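Local coordinates for protein NDP-rhamnosyltransferase (Saccharopolyspora spinosa, PDB 3TSA) that belongs to the GT-B glycosyltransferase class, enzymes built of two Rossmann-like domains that face each other across a cleft, at residues G77-E82 against A149-D154; V311-F316 against D320-L325. All blocks are in the same frame, centred on the assembly; numbering follows the deposited sequence.

Interaction 1: residues G77-E82 against A149-D154; sequences GQRDTE and AGPFSD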
ATOM      1  N   GLY A  77      24.348  18.223  14.300  1.00 13.34           N
ATOM      2  CA  GLY A  77      24.229  19.335  13.380  1.00 13.93           C
ATOM      3  C   GLY A  77      25.459  20.234  13.334  1.00 15.53           C
ATOM      4  O   GLY A  77      25.427  21.393  12.878  1.00 18.22           O
ATOM      5  N   GLN A  78      26.584  19.683  13.770  1.00 16.24           N
ATOM      6  CA  GLN A  78      27.850  20.434  13.843  1.00 16.73           C
ATOM      7  C   GLN A  78      28.968  19.627  13.170  1.00 16.65           C
ATOM      8  O   GLN A  78      29.895  19.180  13.863  1.00 20.67           O
ATOM      9  CB  GLN A  78      28.193  20.787  15.316  1.00 17.49           C
ATOM     10  CG  GLN A  78      27.023  21.651  15.955  1.00 16.85           C
ATOM     11  CD  GLN A  78      27.157  21.809  17.435  1.00 22.63           C
ATOM     12  OE1 GLN A  78      27.833  21.020  18.086  1.00 20.65           O
ATOM     13  NE2 GLN A  78      26.424  22.779  17.992  1.00 21.43           N
ATOM     14  N   ARG A  79      28.843  19.410  11.845  1.00 16.79           N
ATOM     15  CA  ARG A  79      29.757  18.482  11.112  1.00 18.99           C
ATOM     16  C   ARG A  79      31.168  19.069  11.001  1.00 22.76           C
ATOM     17  O   ARG A  79      32.119  18.294  10.838  1.00 23.57           O
ATOM     18  CB  ARG A  79      29.180  18.056   9.787  1.00 20.81           C
ATOM     19  CG  ARG A  79      28.184  16.930   9.997  1.00 18.52           C
ATOM     20  CD  ARG A  79      27.518  16.486   8.676  1.00 20.76           C
ATOM     21  NE  ARG A  79      26.736  17.544   8.048  1.00 17.20           N
ATOM     22  CZ  ARG A  79      26.847  17.893   6.757  1.00 18.89           C
ATOM     23  NH1 ARG A  79      27.714  17.267   5.911  1.00 18.08           N
ATOM     24  NH2 ARG A  79      26.089  18.907   6.295  1.00 16.31           N
ATOM     25  N   ASP A  80      31.270  20.409  11.130  1.00 22.56           N
ATOM     26  CA  ASP A  80      32.613  21.108  11.163  1.00 26.92           C
ATOM     27  C   ASP A  80      33.268  21.070  12.553  1.00 27.37           C
ATOM     28  O   ASP A  80      34.269  21.763  12.802  1.00 29.89           O
ATOM     29  CB  ASP A  80      32.453  22.573  10.836  1.00 27.52           C
ATOM     30  CG  ASP A  80      31.774  22.833   9.508  1.00 36.68           C
ATOM     31  OD1 ASP A  80      32.031  22.091   8.514  1.00 44.09           O
ATOM     32  OD2 ASP A  80      31.021  23.852   9.445  1.00 45.40           O
ATOM     33  N   THR A  81      32.776  20.264  13.463  1.00 27.06           N
ATOM     34  CA  THR A  81      33.446  20.082  14.720  1.00 25.31           C
ATOM     35  C   THR A  81      33.944  18.665  14.842  1.00 27.40           C
ATOM     36  O   THR A  81      33.486  17.768  14.107  1.00 28.38           O
ATOM     37  CB  THR A  81      32.568  20.404  15.950  1.00 25.95           C
ATOM     38  OG1 THR A  81      31.566  19.379  16.137  1.00 23.56           O
ATOM     39  CG2 THR A  81      31.982  21.819  15.873  1.00 21.73           C
ATOM     40  N   GLU A  82      34.854  18.438  15.799  1.00 28.95           N
ATOM     41  CA  GLU A  82      35.360  17.094  16.060  1.00 29.33           C
ATOM     42  C   GLU A  82      34.312  16.126  16.583  1.00 26.85           C
ATOM     43  O   GLU A  82      34.299  14.924  16.185  1.00 27.96           O
ATOM     44  CB  GLU A  82      36.536  17.176  17.036  1.00 30.98           C
ATOM     45  CG  GLU A  82      36.706  15.918  17.894  1.00 39.14           C
ATOM     46  CD  GLU A  82      37.465  14.817  17.164  1.00 48.42           C
ATOM     47  OE1 GLU A  82      38.254  15.130  16.225  1.00 51.70           O
ATOM     48  OE2 GLU A  82      37.281  13.628  17.547  1.00 52.51           O
ATOM     49  N   ALA A 149      27.271  14.115   3.481  1.00 17.89           N
ATOM     50  CA  ALA A 149      28.533  14.572   2.810  1.00 18.50           C
ATOM     51  C   ALA A 149      29.696  14.771   3.739  1.00 20.55           C
ATOM     52  O   ALA A 149      30.900  14.737   3.338  1.00 21.67           O
ATOM     53  CB  ALA A 149      28.342  15.820   2.033  1.00 19.03           C
ATOM     54  N   GLY A 150      29.618  15.012   4.992  1.00 17.73           N
ATOM     55  CA  GLY A 150      31.233  15.059   5.114  1.00 23.17           C
ATOM     56  C   GLY A 150      31.945  13.795   5.611  1.00 20.01           C
ATOM     57  O   GLY A 150      32.381  12.847   4.880  1.00 21.51           O
ATOM     58  N   PRO A 151      32.010  13.747   6.895  1.00 21.27           N
ATOM     59  CA  PRO A 151      32.453  12.640   7.730  1.00 20.13           C
ATOM     60  C   PRO A 151      31.822  11.300   7.382  1.00 18.54           C
ATOM     61  O   PRO A 151      32.554  10.314   7.236  1.00 18.57           O
ATOM     62  CB  PRO A 151      32.119  13.086   9.150  1.00 20.86           C
ATOM     63  CG  PRO A 151      31.391  14.389   8.994  1.00 24.45           C
ATOM     64  CD  PRO A 151      31.652  14.945   7.661  1.00 22.14           C
ATOM     65  N   PHE A 152      30.507  11.249   7.167  1.00 18.13           N
ATOM     66  CA  PHE A 152      29.848   9.957   6.867  1.00 18.76           C
ATOM     67  C   PHE A 152      30.329   9.405   5.511  1.00 19.02           C
ATOM     68  O   PHE A 152      30.758   8.241   5.415  1.00 17.71           O
ATOM     69  CB  PHE A 152      28.299  10.070   6.932  1.00 19.57           C
ATOM     70  CG  PHE A 152      27.578   8.777   6.565  1.00 16.00           C
ATOM     71  CD1 PHE A 152      27.427   8.431   5.208  1.00 14.68           C
ATOM     72  CD2 PHE A 152      27.066   7.923   7.553  1.00 16.45           C
ATOM     73  CE1 PHE A 152      26.774   7.254   4.824  1.00 17.19           C
ATOM     74  CE2 PHE A 152      26.413   6.713   7.171  1.00 14.65           C
ATOM     75  CZ  PHE A 152      26.269   6.404   5.813  1.00 13.24           C
ATOM     76  N   SER A 153      30.264  10.207   4.474  1.00 18.28           N
ATOM     77  CA  SER A 153      30.560   9.683   3.170  1.00 19.92           C
ATOM     78  C   SER A 153      32.067   9.349   3.076  1.00 20.20           C
ATOM     79  O   SER A 153      32.452   8.322   2.448  1.00 18.52           O
ATOM     80  CB  SER A 153      30.164  10.725   2.158  1.00 21.15           C
ATOM     81  OG  SER A 153      30.713  10.367   0.922  1.00 22.19           O
ATOM     82  N   ASP A 154      32.897  10.146   3.743  1.00 19.48           N
ATOM     83  CA  ASP A 154      34.349   9.871   3.729  1.00 20.45           C
ATOM     84  C   ASP A 154      34.679   8.565   4.429  1.00 18.25           C
ATOM     85  O   ASP A 154      35.587   7.836   3.958  1.00 18.92           O
ATOM     86  CB  ASP A 154      35.096  11.000   4.432  1.00 21.42           C
ATOM     87  CG  ASP A 154      35.318  12.212   3.510  1.00 23.70           C
ATOM     88  OD1 ASP A 154      34.990  12.169   2.288  1.00 26.08           O
ATOM     89  OD2 ASP A 154      35.785  13.240   4.032  1.00 31.23           O
TER

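Interaction 2: residues V311-F316 against D320-L325; sequences VLPQYF and DYARNL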
ATOM      1  N   VAL A 311      10.162  22.988  16.313  1.00 11.98           N
ATOM      2  CA  VAL A 311      10.951  21.792  16.078  1.00 12.08           C
ATOM      3  C   VAL A 311      11.908  21.622  17.254  1.00 12.45           C
ATOM      4  O   VAL A 311      12.553  22.579  17.657  1.00 14.07           O
ATOM      5  CB  VAL A 311      11.767  21.877  14.782  1.00 11.21           C
ATOM      6  CG1 VAL A 311      12.335  20.467  14.464  1.00 12.85           C
ATOM      7  CG2 VAL A 311      10.848  22.296  13.567  1.00 14.15           C
ATOM      8  N   LEU A 312      11.872  20.448  17.850  1.00 11.02           N
ATOM      9  CA  LEU A 312      12.834  20.129  18.946  1.00 11.36           C
ATOM     10  C   LEU A 312      13.756  19.068  18.448  1.00 10.88           C
ATOM     11  O   LEU A 312      13.634  17.882  18.743  1.00 12.11           O
ATOM     12  CB  LEU A 312      12.035  19.649  20.152  1.00 13.06           C
ATOM     13  CG  LEU A 312      11.014  20.542  20.920  1.00 19.67           C
ATOM     14  CD1 LEU A 312       9.891  20.986  20.124  1.00 22.33           C
ATOM     15  CD2 LEU A 312      10.437  19.601  21.996  1.00 26.62           C
ATOM     16  N   PRO A 313      14.806  19.460  17.683  1.00 10.76           N
ATOM     17  CA  PRO A 313      15.643  18.422  17.093  1.00 11.68           C
ATOM     18  C   PRO A 313      16.438  17.606  18.142  1.00 12.88           C
ATOM     19  O   PRO A 313      16.753  18.152  19.222  1.00 12.51           O
ATOM     20  CB  PRO A 313      16.643  19.260  16.248  1.00 13.29           C
ATOM     21  CG  PRO A 313      16.716  20.646  16.988  1.00 10.71           C
ATOM     22  CD  PRO A 313      15.260  20.826  17.378  1.00 11.37           C
ATOM     23  N   GLN A 314      16.691  16.374  17.801  1.00 11.77           N
ATOM     24  CA  GLN A 314      17.337  15.405  18.716  1.00 13.18           C
ATOM     25  C   GLN A 314      18.593  14.791  18.132  1.00 13.90           C
ATOM     26  O   GLN A 314      19.623  14.649  18.824  1.00 14.16           O
ATOM     27  CB  GLN A 314      16.327  14.300  19.118  1.00 12.26           C
ATOM     28  CG  GLN A 314      15.013  14.821  19.683  1.00 11.82           C
ATOM     29  CD  GLN A 314      15.194  15.626  20.988  1.00 11.00           C
ATOM     30  OE1 GLN A 314      14.517  16.636  21.179  1.00 17.47           O
ATOM     31  NE2 GLN A 314      16.117  15.187  21.848  1.00  8.97           N
ATOM     32  N   TYR A 315      18.536  14.372  16.867  1.00 11.42           N
ATOM     33  CA  TYR A 315      19.626  13.597  16.350  1.00 13.87           C
ATOM     34  C   TYR A 315      19.643  13.640  14.812  1.00 12.49           C
ATOM     35  O   TYR A 315      18.727  14.204  14.181  1.00 11.81           O
ATOM     36  CB  TYR A 315      19.586  12.149  16.878  1.00 10.63           C
ATOM     37  CG  TYR A 315      18.322  11.316  16.598  1.00 17.26           C
ATOM     38  CD1 TYR A 315      17.501  11.466  15.425  1.00 20.64           C
ATOM     39  CD2 TYR A 315      18.001  10.297  17.498  1.00 23.23           C
ATOM     40  CE1 TYR A 315      16.387  10.620  15.239  1.00 21.63           C
ATOM     41  CE2 TYR A 315      16.971   9.469  17.287  1.00 29.15           C
ATOM     42  CZ  TYR A 315      16.158   9.632  16.189  1.00 26.18           C
ATOM     43  OH  TYR A 315      15.112   8.753  16.032  1.00 28.10           O
ATOM     44  N   PHE A 316      20.691  13.044  14.237  1.00 13.39           N
ATOM     45  CA  PHE A 316      20.856  12.931  12.764  1.00 14.88           C
ATOM     46  C   PHE A 316      20.635  14.233  12.000  1.00 11.96           C
ATOM     47  O   PHE A 316      21.370  15.198  12.249  1.00 14.04           O
ATOM     48  CB  PHE A 316      20.102  11.714  12.237  1.00 16.57           C
ATOM     49  CG  PHE A 316      20.658  10.439  12.788  1.00 24.34           C
ATOM     50  CD1 PHE A 316      21.978  10.039  12.468  1.00 27.01           C
ATOM     51  CD2 PHE A 316      19.961   9.721  13.779  1.00 31.14           C
ATOM     52  CE1 PHE A 316      22.576   8.870  13.063  1.00 26.25           C
ATOM     53  CE2 PHE A 316      20.549   8.554  14.399  1.00 35.98           C
ATOM     54  CZ  PHE A 316      21.863   8.136  14.012  1.00 34.86           C
ATOM     55  N   ASP A 320      19.723  20.326  11.239  1.00 11.68           N
ATOM     56  CA  ASP A 320      19.708  20.995   9.942  1.00 11.77           C
ATOM     57  C   ASP A 320      18.311  21.349   9.504  1.00 11.32           C
ATOM     58  O   ASP A 320      18.074  22.516   9.165  1.00 12.28           O
ATOM     59  CB  ASP A 320      20.396  20.074   8.915  1.00 10.62           C
ATOM     60  CG  ASP A 320      21.900  20.011   9.176  1.00 16.94           C
ATOM     61  OD1 ASP A 320      22.563  21.012   8.794  1.00 17.59           O
ATOM     62  OD2 ASP A 320      22.375  19.037   9.738  1.00 17.42           O
ATOM     63  N   TYR A 321      17.377  20.384   9.547  1.00 10.66           N
ATOM     64  CA  TYR A 321      16.016  20.727   9.129  1.00 10.47           C
ATOM     65  C   TYR A 321      15.467  21.831  10.024  1.00 11.78           C
ATOM     66  O   TYR A 321      14.888  22.784   9.544  1.00 11.34           O
ATOM     67  CB  TYR A 321      15.088  19.538   9.275  1.00 10.47           C
ATOM     68  CG  TYR A 321      13.706  19.881   8.948  1.00  9.94           C
ATOM     69  CD1 TYR A 321      13.314  19.997   7.623  1.00 13.97           C
ATOM     70  CD2 TYR A 321      12.762  20.077   9.961  1.00  9.20           C
ATOM     71  CE1 TYR A 321      11.958  20.361   7.287  1.00 13.95           C
ATOM     72  CE2 TYR A 321      11.429  20.430   9.672  1.00 11.16           C
ATOM     73  CZ  TYR A 321      11.055  20.567   8.336  1.00 15.29           C
ATOM     74  OH  TYR A 321       9.767  20.869   7.976  1.00 16.00           O
ATOM     75  N   ALA A 322      15.655  21.702  11.335  1.00 12.43           N
ATOM     76  CA  ALA A 322      15.087  22.700  12.245  1.00 12.37           C
ATOM     77  C   ALA A 322      15.620  24.140  11.974  1.00 12.05           C
ATOM     78  O   ALA A 322      14.823  25.084  11.956  1.00 11.80           O
ATOM     79  CB  ALA A 322      15.311  22.300  13.737  1.00 13.15           C
ATOM     80  N   ARG A 323      16.942  24.278  11.827  1.00 11.51           N
ATOM     81  CA  ARG A 323      17.579  25.531  11.561  1.00 11.89           C
ATOM     82  C   ARG A 323      17.101  26.101  10.203  1.00 10.67           C
ATOM     83  O   ARG A 323      16.823  27.331  10.101  1.00 12.60           O
ATOM     84  CB  ARG A 323      19.128  25.413  11.558  1.00 11.72           C
ATOM     85  CG  ARG A 323      19.758  25.277  12.928  1.00 20.13           C
ATOM     86  CD  ARG A 323      21.298  25.480  12.776  1.00 21.69           C
ATOM     87  NE  ARG A 323      21.939  24.500  11.847  1.00 22.63           N
ATOM     88  CZ  ARG A 323      22.631  23.458  12.321  1.00 18.74           C
ATOM     89  NH1 ARG A 323      22.664  23.259  13.622  1.00 16.33           N
ATOM     90  NH2 ARG A 323      23.217  22.622  11.502  1.00 20.30           N
ATOM     91  N   ASN A 324      16.937  25.213   9.249  1.00 12.14           N
ATOM     92  CA  ASN A 324      16.673  25.747   7.919  1.00 11.70           C
ATOM     93  C   ASN A 324      15.217  26.113   7.801  1.00 11.96           C
ATOM     94  O   ASN A 324      14.876  27.146   7.192  1.00 12.95           O
ATOM     95  CB  ASN A 324      17.069  24.724   6.854  1.00 11.71           C
ATOM     96  CG  ASN A 324      18.623  24.477   6.836  1.00 11.59           C
ATOM     97  OD1 ASN A 324      19.430  25.156   7.543  1.00 14.43           O
ATOM     98  ND2 ASN A 324      18.994  23.421   6.123  1.00 14.03           N
ATOM     99  N   LEU A 325      14.353  25.342   8.453  1.00 10.91           N
ATOM    100  CA  LEU A 325      12.931  25.698   8.521  1.00 10.74           C
ATOM    101  C   LEU A 325      12.718  27.074   9.197  1.00 13.07           C
ATOM    102  O   LEU A 325      11.957  27.911   8.738  1.00 12.33           O
ATOM    103  CB  LEU A 325      12.193  24.643   9.352  1.00 11.63           C
ATOM    104  CG  LEU A 325      10.661  24.941   9.334  1.00 17.22           C
ATOM    105  CD1 LEU A 325      10.062  24.504   8.060  1.00 12.23           C
ATOM    106  CD2 LEU A 325       9.892  24.287  10.411  1.00 14.82           C
TER
HETATM  107  O   HOH W   1      21.266  17.818  11.891  1.00 13.88           O

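Interaction 1: residues G77-E82 against A149-D154
Arg79 meets Ala149, Gly150 and Pro151 from a type I beta turn whose first carbonyl is gripped twice: Gln78 O takes a hydrogen bond from Thr81 OG1 (2.8 Å) as well as the turn's own bond from Thr81 N (3.1 Å). The hydroxyl comes in the carbonyl plane of Gln78, with a C=O...OG1 angle of 150°. The same OG1 caps the backbone N of Gly84, so this threonine both closes the turn and N-caps helix 82-113. The turn in this way holds the base of the Arg79 side chain, which alone carries the contact on its side. Arg79 CG packs against Pro151, 4.2 Å from Pro151 CG. The chain is extended as far as CD, and the bend about CG-CD (chi3 -63°) carries the guanidinium past the proline to the 149-150 peptide. There NH1 lies 4.2 Å from Ala149 CB. It also approaches Gly150 N in the guanidinium plane, but both atoms are donors and no bond joins them. The Gly150 backbone is distorted in the model, so the closeness of that pair is doubtful. Asp190 forms a salt bridge to NH1 and probably offsets the cost of placing an arginine near a helix N terminus. Gly150 is the N-cap residue of that helix, and its carbonyl O accepts from Asp154 N at 3.0 Å in the first turn. The contact thus joins the starts of two helices, 82-113 and 151-166, in the N-terminal part of the chain. Trp88 of helix 82-113 touches both Arg79 and Pro151, while Phe152, on helix 151-166, which follows strand 138-141, packs on Ala92 farther along helix 82-113.

Interaction 2: residues V311-F316 against D320-L325
Val311 CG2 meets the Tyr321 ring obliquely, 4.4 Å from Tyr321 CE2, while Leu325 lies over one face of that ring, with CB 4.3 Å above the plane and offset toward the rim. Farther along the loop, Phe316 CE2 stands over a face of Tyr315, and Tyr315 CE1 lies in turn at the edge of the Phe316 ring, in its plane. The tightest packing is aliphatic. Val311 sets its two methyls against one face of the helix: CG1, anti to the backbone N (chi1 -168°), rests 3.6 Å from Ala322 CB, whereas CG2, beside the backbone N, comes within 3.9 Å of Leu325 CD2. The small Ala322 methyl is shared, since Pro313 also presses its CG on Ala322 CB at 3.9 Å. Val311, Pro313, Ala322 and Leu325 are buried, and their contacts are apolar. The Tyr321 hydroxyl is hydrogen-bonded to Gln309 and Thr303, outside this cluster.

At the other end a water replaces direct contact. It donates to Phe316 O (2.6 Å) and to Asp320 OD2, and accepts from Asp320 N, so it bridges the loop to both the backbone and the carboxylate of one residue. The second carboxylate oxygen of Asp320, OD1, meets Arg323 NH2 within the same helix in a salt bridge whose hydrogen bond is weak (3.2 Å). OD2 is thus held by the water and OD1 by Arg323.

Backbone bonds from Val311 to Ile332 and Leu334 fix the strand end beside strand 331-333. Strand 309-311, the loop and helix 318-327 then lead to strand 331-333, a beta-alpha-beta unit of the parallel, Rossmann-like sheet in the C-terminal half of a GT-B fold.

Followed from the N terminus, the chain first closes interaction 1, which ties residues 77-82 to 149-154 and encloses a loop of 66 residues. That loop holds nearly all of helix 82-113, strand 117-121, helix 125-133 and strand 138-141. Interaction 2 comes much later and closes a short turn, with three residues between its segments, where strand 309-311 leads into helix 318-327. The two neither nest nor cross; they lie in series, one in the N-terminal and one in the C-terminal half of the protein. Their centres are about 16 Å apart, yet they touch: Arg323 NH2 probably donates a hydrogen bond to Gly77 O at 2.9 Å, linking the N-terminal loop directly to a C-terminal helix.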